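Local coordinates for DUF3863 domain-containing protein (Parabacteroides distasonis, PDB 3LM3) that is of unknown function but is a putative glycoside hydrolase or deacetylase, at residues V172-H177 against D185-Y190; F367-L372 against D438-Y443; F387-L392 against L411-N416. All blocks are in the same frame, centred on the assembly; numbering follows the deposited sequence. Where two conformers were deposited one is given.

Contact 1 of 3, residues V172-H177 against D185-Y190; sequences VIWSQH and DGSPSY
W174 meets S187, P188 and S189 with the pyrrole half of its indole. Its CB sets out toward 185-190, with CG anti to the backbone N (chi1 -172°). CG and CD1 then lie under S189, whose CB stands 3.4 Å from the centroid of the five-membered ring and only 7° off its normal, a CH-pi contact over the face. CD2 and CE2 are each 3.7 Å from the same S189 CB. CD1 also comes 3.4 Å from P188 O. At the ring edge NE1 donates to S187 O at 2.9 Å; the oxygen sits in the indole plane, although the N-H approaches from above the plane of that carbonyl and the bond is bent to 144°. The same oxygen accepts from R368 NH1. Outside the two segments the indole packs on M363 and A225. The opposite face of the indole is met by CB of the next residue, S175, whose OG turns back to donate to W174 O at 2.6 Å.

Beside the ring, S187 OG touches V172 CG1 (3.5 Å) and bonds to P188 O within its own segment. D185 brings OD1 to 3.2 Å from S175 CA; R368 pairs with OD1 in a salt bridge, and the side-chain amides of N416 and Q417 hydrogen-bond to OD2. One water accepts from S175 N and S187 N, bridging the two backbones.

Within this irregular loop, then, buried polar atoms find partners, some of them two: a ring N-H with a carbonyl, two amides with a water, and a carboxylate with an arginine that would probably stabilise its negative charge.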
loop_
_atom_site.group_PDB
_atom_site.type_symbol
_atom_site.label_atom_id
_atom_site.label_comp_id
_atom_site.label_asym_id
_atom_site.label_seq_id
_atom_site.Cartn_x
_atom_site.Cartn_y
_atom_site.Cartn_z
ATOM N N VAL A 172 -1.258 -5.089 -2.396
ATOM C CA VAL A 172 -1.451 -5.236 -0.917
ATOM C C VAL A 172 -2.175 -3.939 -0.562
ATOM O O VAL A 172 -1.645 -2.917 -0.797
ATOM C CB VAL A 172 -0.071 -5.324 -0.111
ATOM C CG1 VAL A 172 -0.258 -5.115 1.438
ATOM C CG2 VAL A 172 0.725 -6.561 -0.424
ATOM N N ILE A 173 -3.422 -3.979 -0.049
ATOM C CA ILE A 173 -4.011 -2.782 0.637
ATOM C C ILE A 173 -3.976 -3.198 2.081
ATOM O O ILE A 173 -4.926 -3.757 2.649
ATOM C CB ILE A 173 -5.425 -2.274 0.169
ATOM C CG1 ILE A 173 -5.406 -1.895 -1.326
ATOM C CG2 ILE A 173 -5.753 -0.980 0.878
ATOM C CD1 ILE A 173 -6.655 -1.082 -1.842
ATOM N N TRP A 174 -2.807 -2.993 2.689
ATOM C CA TRP A 174 -2.478 -3.668 3.931
ATOM C C TRP A 174 -3.502 -3.388 5.013
ATOM O O TRP A 174 -3.825 -2.221 5.310
ATOM C CB TRP A 174 -1.075 -3.290 4.461
ATOM C CG TRP A 174 -0.743 -4.167 5.617
ATOM C CD1 TRP A 174 -0.384 -5.485 5.558
ATOM C CD2 TRP A 174 -0.867 -3.850 7.004
ATOM N NE1 TRP A 174 -0.252 -6.000 6.821
ATOM C CE2 TRP A 174 -0.555 -5.014 7.729
ATOM C CE3 TRP A 174 -1.217 -2.691 7.713
ATOM C CZ2 TRP A 174 -0.592 -5.049 9.113
ATOM C CZ3 TRP A 174 -1.248 -2.747 9.096
ATOM C CH2 TRP A 174 -0.933 -3.908 9.778
ATOM N N SER A 175 -4.018 -4.463 5.618
ATOM C CA SER A 175 -4.975 -4.446 6.722
ATOM C C SER A 175 -6.374 -4.020 6.370
ATOM O O SER A 175 -7.209 -3.948 7.240
ATOM C CB SER A 175 -4.508 -3.648 7.945
ATOM O OG SER A 175 -4.648 -2.239 7.820
ATOM N N GLN A 176 -6.668 -3.764 5.116
ATOM C CA GLN A 176 -7.994 -3.276 4.747
ATOM C C GLN A 176 -9.069 -4.293 5.130
ATOM O O GLN A 176 -9.002 -5.473 4.755
ATOM C CB GLN A 176 -8.063 -2.985 3.243
ATOM C CG GLN A 176 -9.485 -2.835 2.695
ATOM C CD GLN A 176 -10.314 -1.896 3.521
ATOM O OE1 GLN A 176 -11.536 -2.059 3.659
ATOM N NE2 GLN A 176 -9.658 -0.924 4.110
ATOM N N HIS A 177 -10.046 -3.828 5.910
ATOM C CA HIS A 177 -11.219 -4.631 6.221
ATOM C C HIS A 177 -12.378 -3.617 6.351
ATOM O O HIS A 177 -12.266 -2.598 7.064
ATOM C CB HIS A 177 -10.986 -5.490 7.494
ATOM C CG HIS A 177 -11.591 -6.875 7.453
ATOM N ND1 HIS A 177 -11.003 -7.938 6.802
ATOM C CD2 HIS A 177 -12.704 -7.377 8.042
ATOM C CE1 HIS A 177 -11.743 -9.022 6.952
ATOM N NE2 HIS A 177 -12.779 -8.710 7.711
ATOM N N ASP A 185 -6.996 -8.163 4.531
ATOM C CA ASP A 185 -6.081 -8.240 5.664
ATOM C C ASP A 185 -5.391 -9.615 5.663
ATOM O O ASP A 185 -5.845 -10.552 5.018
ATOM C CB ASP A 185 -6.782 -8.016 7.031
ATOM C CG ASP A 185 -5.809 -7.687 8.174
ATOM O OD1 ASP A 185 -4.606 -7.358 7.941
ATOM O OD2 ASP A 185 -6.272 -7.702 9.352
ATOM N N GLY A 186 -4.285 -9.706 6.384
ATOM C CA GLY A 186 -3.588 -10.954 6.628
ATOM C C GLY A 186 -2.174 -11.034 6.115
ATOM O O GLY A 186 -1.416 -11.944 6.513
ATOM N N SER A 187 -1.814 -10.152 5.189
ATOM C CA SER A 187 -0.508 -10.187 4.539
ATOM C C SER A 187 0.574 -9.503 5.357
ATOM O O SER A 187 0.275 -8.771 6.308
ATOM C CB SER A 187 -0.594 -9.533 3.173
ATOM O OG SER A 187 -0.579 -8.092 3.240
ATOM N N PRO A 188 1.844 -9.680 4.970
ATOM C CA PRO A 188 2.871 -8.737 5.418
ATOM C C PRO A 188 2.620 -7.358 4.856
ATOM O O PRO A 188 1.987 -7.210 3.815
ATOM C CB PRO A 188 4.188 -9.299 4.826
ATOM C CG PRO A 188 3.861 -10.762 4.518
ATOM C CD PRO A 188 2.413 -10.721 4.080
ATOM N N SER A 189 3.112 -6.333 5.549
ATOM C CA SER A 189 2.991 -4.965 5.079
ATOM C C SER A 189 4.201 -4.518 4.287
ATOM O O SER A 189 4.122 -3.523 3.581
ATOM C CB SER A 189 2.723 -4.020 6.225
ATOM O OG SER A 189 3.845 -3.880 7.063
ATOM N N TYR A 190 5.313 -5.211 4.405
ATOM C CA TYR A 190 6.512 -4.918 3.621
ATOM C C TYR A 190 6.597 -5.920 2.480
ATOM O O TYR A 190 5.759 -6.849 2.375
ATOM C CB TYR A 190 7.764 -4.907 4.508
ATOM C CG TYR A 190 8.281 -3.529 4.949
ATOM C CD1 TYR A 190 7.433 -2.425 5.084
ATOM C CD2 TYR A 190 9.622 -3.379 5.284
ATOM C CE1 TYR A 190 7.926 -1.198 5.484
ATOM C CE2 TYR A 190 10.131 -2.152 5.691
ATOM C CZ TYR A 190 9.272 -1.065 5.808
ATOM O OH TYR A 190 9.759 0.137 6.302
HETATM O O HOH W 1 -3.034 -7.309 4.501
#

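Contact 2 of 3, residues F367-L372 against D438-Y443; sequences FRLALL and DLIRKY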
loop_
_atom_site.group_PDB
_atom_site.type_symbol
_atom_site.label_atom_id
_atom_site.label_comp_id
_atom_site.label_asym_id
_atom_site.label_seq_id
_atom_site.Cartn_x
_atom_site.Cartn_y
_atom_site.Cartn_z
ATOM N N PHE A 367 4.611 -16.798 8.986
ATOM C CA PHE A 367 3.516 -16.176 9.726
ATOM C C PHE A 367 3.755 -14.684 9.926
ATOM O O PHE A 367 4.879 -14.188 9.775
ATOM C CB PHE A 367 3.301 -16.839 11.092
ATOM C CG PHE A 367 4.463 -16.699 12.053
ATOM C CD1 PHE A 367 5.478 -17.646 12.088
ATOM C CD2 PHE A 367 4.530 -15.636 12.944
ATOM C CE1 PHE A 367 6.537 -17.532 13.000
ATOM C CE2 PHE A 367 5.596 -15.504 13.841
ATOM C CZ PHE A 367 6.603 -16.463 13.860
ATOM N N ARG A 368 2.675 -13.998 10.284
ATOM C CA ARG A 368 2.815 -12.710 10.952
ATOM C C ARG A 368 2.236 -12.807 12.345
ATOM O O ARG A 368 1.339 -13.619 12.616
ATOM C CB ARG A 368 2.171 -11.567 10.144
ATOM C CG ARG A 368 0.652 -11.605 10.086
ATOM C CD ARG A 368 0.029 -10.430 9.377
ATOM N NE ARG A 368 -1.345 -10.244 9.811
ATOM C CZ ARG A 368 -2.177 -9.329 9.353
ATOM N NH1 ARG A 368 -1.850 -8.559 8.318
ATOM N NH2 ARG A 368 -3.357 -9.181 9.912
ATOM N N LEU A 369 2.731 -11.933 13.204
ATOM C CA LEU A 369 2.386 -11.904 14.615
ATOM C C LEU A 369 2.415 -10.462 15.106
ATOM O O LEU A 369 3.393 -9.775 14.892
ATOM C CB LEU A 369 3.391 -12.716 15.428
ATOM C CG LEU A 369 3.337 -12.667 16.957
ATOM C CD1 LEU A 369 2.106 -13.424 17.488
ATOM C CD2 LEU A 369 4.617 -13.294 17.570
ATOM N N ALA A 370 1.355 -10.060 15.814
ATOM C CA ALA A 370 1.309 -8.751 16.489
ATOM C C ALA A 370 1.052 -8.912 17.979
ATOM O O ALA A 370 0.135 -9.646 18.387
ATOM C CB ALA A 370 0.197 -7.891 15.911
ATOM N N LEU A 371 1.829 -8.184 18.773
ATOM C CA LEU A 371 1.690 -8.142 20.216
ATOM C C LEU A 371 1.327 -6.702 20.595
ATOM O O LEU A 371 1.907 -5.745 20.045
ATOM C CB LEU A 371 3.014 -8.526 20.882
ATOM C CG LEU A 371 3.583 -9.894 20.522
ATOM C CD1 LEU A 371 4.957 -10.081 21.207
ATOM C CD2 LEU A 371 2.621 -10.993 20.906
ATOM N N LEU A 372 0.400 -6.547 21.529
ATOM C CA LEU A 372 -0.073 -5.228 21.960
ATOM C C LEU A 372 0.004 -5.164 23.471
ATOM O O LEU A 372 -0.394 -6.124 24.172
ATOM C CB LEU A 372 -1.518 -5.027 21.531
ATOM C CG LEU A 372 -2.064 -3.609 21.719
ATOM C CD1 LEU A 372 -1.400 -2.599 20.778
ATOM C CD2 LEU A 372 -3.560 -3.599 21.530
ATOM N N ASP A 438 5.565 -23.341 18.841
ATOM C CA ASP A 438 6.783 -23.946 18.275
ATOM C C ASP A 438 7.229 -23.183 17.027
ATOM O O ASP A 438 8.430 -22.906 16.864
ATOM C CB ASP A 438 6.565 -25.409 17.901
ATOM C CG ASP A 438 6.491 -26.322 19.111
ATOM O OD1 ASP A 438 7.115 -26.013 20.160
ATOM O OD2 ASP A 438 5.801 -27.343 18.950
ATOM N N LEU A 439 6.252 -22.834 16.196
ATOM C CA LEU A 439 6.486 -22.008 14.980
ATOM C C LEU A 439 7.039 -20.643 15.348
ATOM O O LEU A 439 8.035 -20.192 14.771
ATOM C CB LEU A 439 5.216 -21.877 14.147
ATOM C CG LEU A 439 5.345 -21.149 12.794
ATOM C CD1 LEU A 439 6.348 -21.903 11.916
ATOM C CD2 LEU A 439 4.022 -21.012 12.066
ATOM N N ILE A 440 6.434 -19.991 16.340
ATOM C CA ILE A 440 6.980 -18.754 16.846
ATOM C C ILE A 440 8.415 -18.894 17.356
ATOM O O ILE A 440 9.273 -18.080 17.028
ATOM C CB ILE A 440 6.041 -18.106 17.915
ATOM C CG1 ILE A 440 4.714 -17.726 17.266
ATOM C CG2 ILE A 440 6.667 -16.899 18.558
ATOM C CD1 ILE A 440 3.646 -17.351 18.261
ATOM N N ARG A 441 8.657 -19.928 18.176
ATOM C CA ARG A 441 9.980 -20.129 18.792
ATOM C C ARG A 441 11.087 -20.344 17.754
ATOM O O ARG A 441 12.219 -19.890 17.970
ATOM C CB ARG A 441 9.970 -21.300 19.790
ATOM C CG ARG A 441 11.247 -21.392 20.630
ATOM C CD ARG A 441 11.284 -22.642 21.506
ATOM N NE ARG A 441 10.263 -22.594 22.547
ATOM C CZ ARG A 441 10.418 -22.025 23.739
ATOM N NH1 ARG A 441 11.569 -21.445 24.069
ATOM N NH2 ARG A 441 9.417 -22.036 24.607
ATOM N N LYS A 442 10.744 -20.991 16.645
ATOM C CA LYS A 442 11.623 -21.197 15.484
ATOM C C LYS A 442 12.212 -19.899 14.964
ATOM O O LYS A 442 13.369 -19.858 14.538
ATOM C CB LYS A 442 10.833 -21.871 14.359
ATOM C CG LYS A 442 11.576 -22.065 13.033
ATOM C CD LYS A 442 10.701 -22.807 12.038
ATOM C CE LYS A 442 11.298 -22.839 10.634
ATOM N NZ LYS A 442 10.475 -23.700 9.734
ATOM N N TYR A 443 11.401 -18.839 14.968
ATOM C CA TYR A 443 11.864 -17.542 14.525
ATOM C C TYR A 443 12.268 -16.597 15.648
ATOM O O TYR A 443 13.258 -15.873 15.511
ATOM C CB TYR A 443 10.785 -16.880 13.649
ATOM C CG TYR A 443 10.606 -17.499 12.300
ATOM C CD1 TYR A 443 9.811 -18.604 12.126
ATOM C CD2 TYR A 443 11.231 -16.955 11.165
ATOM C CE1 TYR A 443 9.646 -19.185 10.900
ATOM C CE2 TYR A 443 11.068 -17.519 9.931
ATOM C CZ TYR A 443 10.279 -18.643 9.784
ATOM O OH TYR A 443 10.071 -19.232 8.565
#
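This is apolar packing of a strand against a helix: F367 and L369, at the start of strand 367-374 in the antiparallel sheet, meet L439, I440 and Y443 of helix 434-443. The short segments run at 90° to each other with their axes 10.3 Å apart, a separation bridged by side chains. F367 CG stands between the backbone N and the carbonyl carbon (chi1 64°), and the ring reaches the helix with CD1, CE1 and CZ. CD1 touches L439 CG at 3.6 Å as the two side chains slide past each other in opposite directions. CZ comes to I440, 3.8 Å from CA, and these two side chains cross at about a right angle. CE1 points to Y443, 3.6 Å from its CD1, in an offset edge-to-face pair with centroids 5.5 Å apart and planes at 89°; the edge belongs to F367 and the face to Y443. An alanine in place of F367 would probably open a gap between strand and helix and leave the Y443 ring without its edge-on partner. Farther along the strand, L369 CD2 adds a touch on I440 CD1 at 4.2 Å.

Y443 OH is hydrogen-bonded to E366 OE1, just before the strand. The F367 ring also meets F387 of strand 383-389, and the helix touches F387 and R389 there, spanning the two neighbouring strands, while strand 357-363 pairs with 367-374 on its other side.

Contact 3 of 3, residues F387-L392 against L411-N416; sequences FTRYDL and LINKIN
N413 CG stands between its backbone N and carbonyl carbon (chi1 43°), and a further twist (chi2 66°) presents the amide to the backbone of R389. There it binds like a strand neighbour: OD1 accepts from R389 N at 2.9 Å, nearly straight and on a lone pair, and ND2 donates to R389 O at 2.9 Å. OD1 also takes K414 N, so two N-H groups grip it and the amide is held against turning over.

Next along, F387 and I415 form a single antiparallel hydrogen-bonded bridge, F387 N to I415 O at 2.8 Å and I415 N to F387 O at 3.0 Å. K414 lies side by side with F387, its CB 3.9 Å from the ring's CD2. T388 CG2 sits 3.5 Å from L411 O, while T388 OG1 is hydrogen-bonded to D386 and accepts from two waters, one serving N413 N, the other L411 O and N416 ND2.

R389 grips D391 side-on through NE and NH2. Its NH1 lies 4.3 Å from K414 NZ, and D436 pairs with both, which would probably offset the repulsion. A loop thus continues the sheet edge, with an asparagine amide as R389's backbone partner and waters linking T388 OG1 across.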
loop_
_atom_site.group_PDB
_atom_site.type_symbol
_atom_site.label_atom_id
_atom_site.label_comp_id
_atom_site.label_asym_id
_atom_site.label_seq_id
_atom_site.Cartn_x
_atom_site.Cartn_y
_atom_site.Cartn_z
ATOM N N PHE A 387 -2.221 -13.514 14.926
ATOM C CA PHE A 387 -1.314 -14.587 14.573
ATOM C C PHE A 387 -1.918 -15.243 13.355
ATOM O O PHE A 387 -2.977 -15.887 13.448
ATOM C CB PHE A 387 -1.133 -15.581 15.721
ATOM C CG PHE A 387 -0.202 -16.709 15.381
ATOM C CD1 PHE A 387 1.140 -16.447 15.078
ATOM C CD2 PHE A 387 -0.643 -18.013 15.378
ATOM C CE1 PHE A 387 2.000 -17.475 14.743
ATOM C CE2 PHE A 387 0.232 -19.054 15.045
ATOM C CZ PHE A 387 1.545 -18.781 14.745
ATOM N N THR A 388 -1.298 -15.009 12.199
ATOM C CA THR A 388 -1.812 -15.452 10.923
ATOM C C THR A 388 -0.738 -16.325 10.290
ATOM O O THR A 388 0.343 -15.851 9.973
ATOM C CB THR A 388 -2.125 -14.238 10.030
ATOM O OG1 THR A 388 -3.054 -13.369 10.677
ATOM C CG2 THR A 388 -2.716 -14.660 8.675
ATOM N N ARG A 389 -1.029 -17.617 10.138
ATOM C CA ARG A 389 -0.081 -18.566 9.574
ATOM C C ARG A 389 -0.155 -18.631 8.067
ATOM O O ARG A 389 -1.211 -18.624 7.490
ATOM C CB ARG A 389 -0.360 -19.956 10.160
ATOM C CG ARG A 389 0.024 -20.053 11.604
ATOM C CD ARG A 389 -0.244 -21.423 12.163
ATOM N NE ARG A 389 0.663 -22.411 11.606
ATOM C CZ ARG A 389 0.937 -23.558 12.186
ATOM N NH1 ARG A 389 0.384 -23.875 13.359
ATOM N NH2 ARG A 389 1.779 -24.380 11.599
ATOM N N TYR A 390 1.007 -18.699 7.436
ATOM C CA TYR A 390 1.115 -18.807 5.997
ATOM C C TYR A 390 1.494 -20.203 5.536
ATOM O O TYR A 390 1.381 -20.499 4.354
ATOM C CB TYR A 390 2.164 -17.817 5.497
ATOM C CG TYR A 390 1.887 -16.388 5.865
ATOM C CD1 TYR A 390 0.641 -15.834 5.677
ATOM C CD2 TYR A 390 2.918 -15.554 6.318
ATOM C CE1 TYR A 390 0.393 -14.500 5.987
ATOM C CE2 TYR A 390 2.690 -14.222 6.617
ATOM C CZ TYR A 390 1.419 -13.704 6.474
ATOM O OH TYR A 390 1.181 -12.366 6.743
ATOM N N ASP A 391 1.966 -21.036 6.449
ATOM C CA ASP A 391 2.319 -22.413 6.087
ATOM C C ASP A 391 1.081 -23.252 5.791
ATOM O O ASP A 391 1.144 -24.223 5.020
ATOM C CB ASP A 391 3.250 -23.031 7.141
ATOM C CG ASP A 391 2.609 -23.173 8.507
ATOM O OD1 ASP A 391 1.733 -22.387 8.889
ATOM O OD2 ASP A 391 3.030 -24.091 9.230
ATOM N N LEU A 392 -0.046 -22.877 6.361
ATOM C CA LEU A 392 -1.330 -23.468 6.059
ATOM C C LEU A 392 -1.741 -23.176 4.605
ATOM O O LEU A 392 -1.483 -22.089 4.073
ATOM C CB LEU A 392 -2.400 -22.931 7.034
ATOM C CG LEU A 392 -2.158 -23.168 8.527
ATOM C CD1 LEU A 392 -3.218 -22.483 9.385
ATOM C CD2 LEU A 392 -2.119 -24.677 8.815
ATOM N N LEU A 411 -6.871 -13.083 4.334
ATOM C CA LEU A 411 -6.251 -14.336 4.768
ATOM C C LEU A 411 -6.266 -14.335 6.294
ATOM O O LEU A 411 -5.531 -13.583 6.952
ATOM C CB LEU A 411 -4.834 -14.456 4.188
ATOM C CG LEU A 411 -4.212 -15.856 4.224
ATOM C CD1 LEU A 411 -3.029 -15.955 3.246
ATOM C CD2 LEU A 411 -3.795 -16.257 5.663
ATOM N N ILE A 412 -7.147 -15.155 6.872
ATOM C CA ILE A 412 -7.393 -15.166 8.309
ATOM C C ILE A 412 -7.457 -16.612 8.762
ATOM O O ILE A 412 -8.102 -17.454 8.088
ATOM C CB ILE A 412 -8.732 -14.444 8.609
ATOM C CG1 ILE A 412 -8.594 -12.950 8.346
ATOM C CG2 ILE A 412 -9.197 -14.633 10.060
ATOM C CD1 ILE A 412 -9.898 -12.137 8.433
ATOM N N ASN A 413 -6.774 -16.932 9.851
ATOM C CA ASN A 413 -6.891 -18.263 10.414
ATOM C C ASN A 413 -6.908 -18.154 11.939
ATOM O O ASN A 413 -7.989 -17.968 12.489
ATOM C CB ASN A 413 -5.865 -19.249 9.823
ATOM C CG ASN A 413 -4.470 -18.673 9.689
ATOM O OD1 ASN A 413 -3.813 -18.364 10.669
ATOM N ND2 ASN A 413 -3.984 -18.627 8.449
ATOM N N LYS A 414 -5.775 -18.169 12.627
ATOM C CA LYS A 414 -5.803 -18.327 14.102
ATOM C C LYS A 414 -6.386 -17.113 14.864
ATOM O O LYS A 414 -7.431 -17.216 15.517
ATOM C CB LYS A 414 -4.410 -18.694 14.637
ATOM C CG LYS A 414 -3.790 -19.957 14.007
ATOM C CD LYS A 414 -4.777 -21.147 13.976
ATOM C CE LYS A 414 -4.069 -22.530 13.832
ATOM N NZ LYS A 414 -3.476 -23.043 15.116
ATOM N N ILE A 415 -5.706 -15.975 14.798
ATOM C CA ILE A 415 -6.121 -14.751 15.468
ATOM C C ILE A 415 -5.906 -13.586 14.494
ATOM O O ILE A 415 -4.815 -13.437 13.944
ATOM C CB ILE A 415 -5.294 -14.493 16.769
ATOM C CG1 ILE A 415 -5.449 -15.688 17.744
ATOM C CG2 ILE A 415 -5.710 -13.205 17.480
ATOM C CD1 ILE A 415 -4.690 -15.538 19.045
ATOM N N ASN A 416 -6.935 -12.751 14.332
ATOM C CA ASN A 416 -6.844 -11.595 13.429
ATOM C C ASN A 416 -7.133 -10.301 14.182
ATOM O O ASN A 416 -8.088 -10.227 14.954
ATOM C CB ASN A 416 -7.786 -11.768 12.242
ATOM C CG ASN A 416 -7.936 -10.495 11.450
ATOM O OD1 ASN A 416 -8.826 -9.694 11.746
ATOM N ND2 ASN A 416 -7.016 -10.265 10.509
HETATM O O HOH W 2 -5.558 -14.877 11.384
HETATM O O HOH W 3 -5.268 -12.348 9.453
#

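From the N terminus, contact 1 comes first, closing a short loop between strands 168-172 and 194-195 in the DUF3863 range. It is complete before the others begin. Contact 2 then opens on strand 367-374 and closes only at the C-terminal helix 434-443; contact 3 is nested inside that long loop, joining the end of strand 383-389 to the irregular chain ahead of the helix. Contacts 2 and 3 share the antiparallel sheet, where R368 N and T388 O bond between neighbouring strands. R368, Y390 and L411 reach back to the 185-190 loop of contact 1, tying this sheet region to the part of the fold that carries the parallel strands.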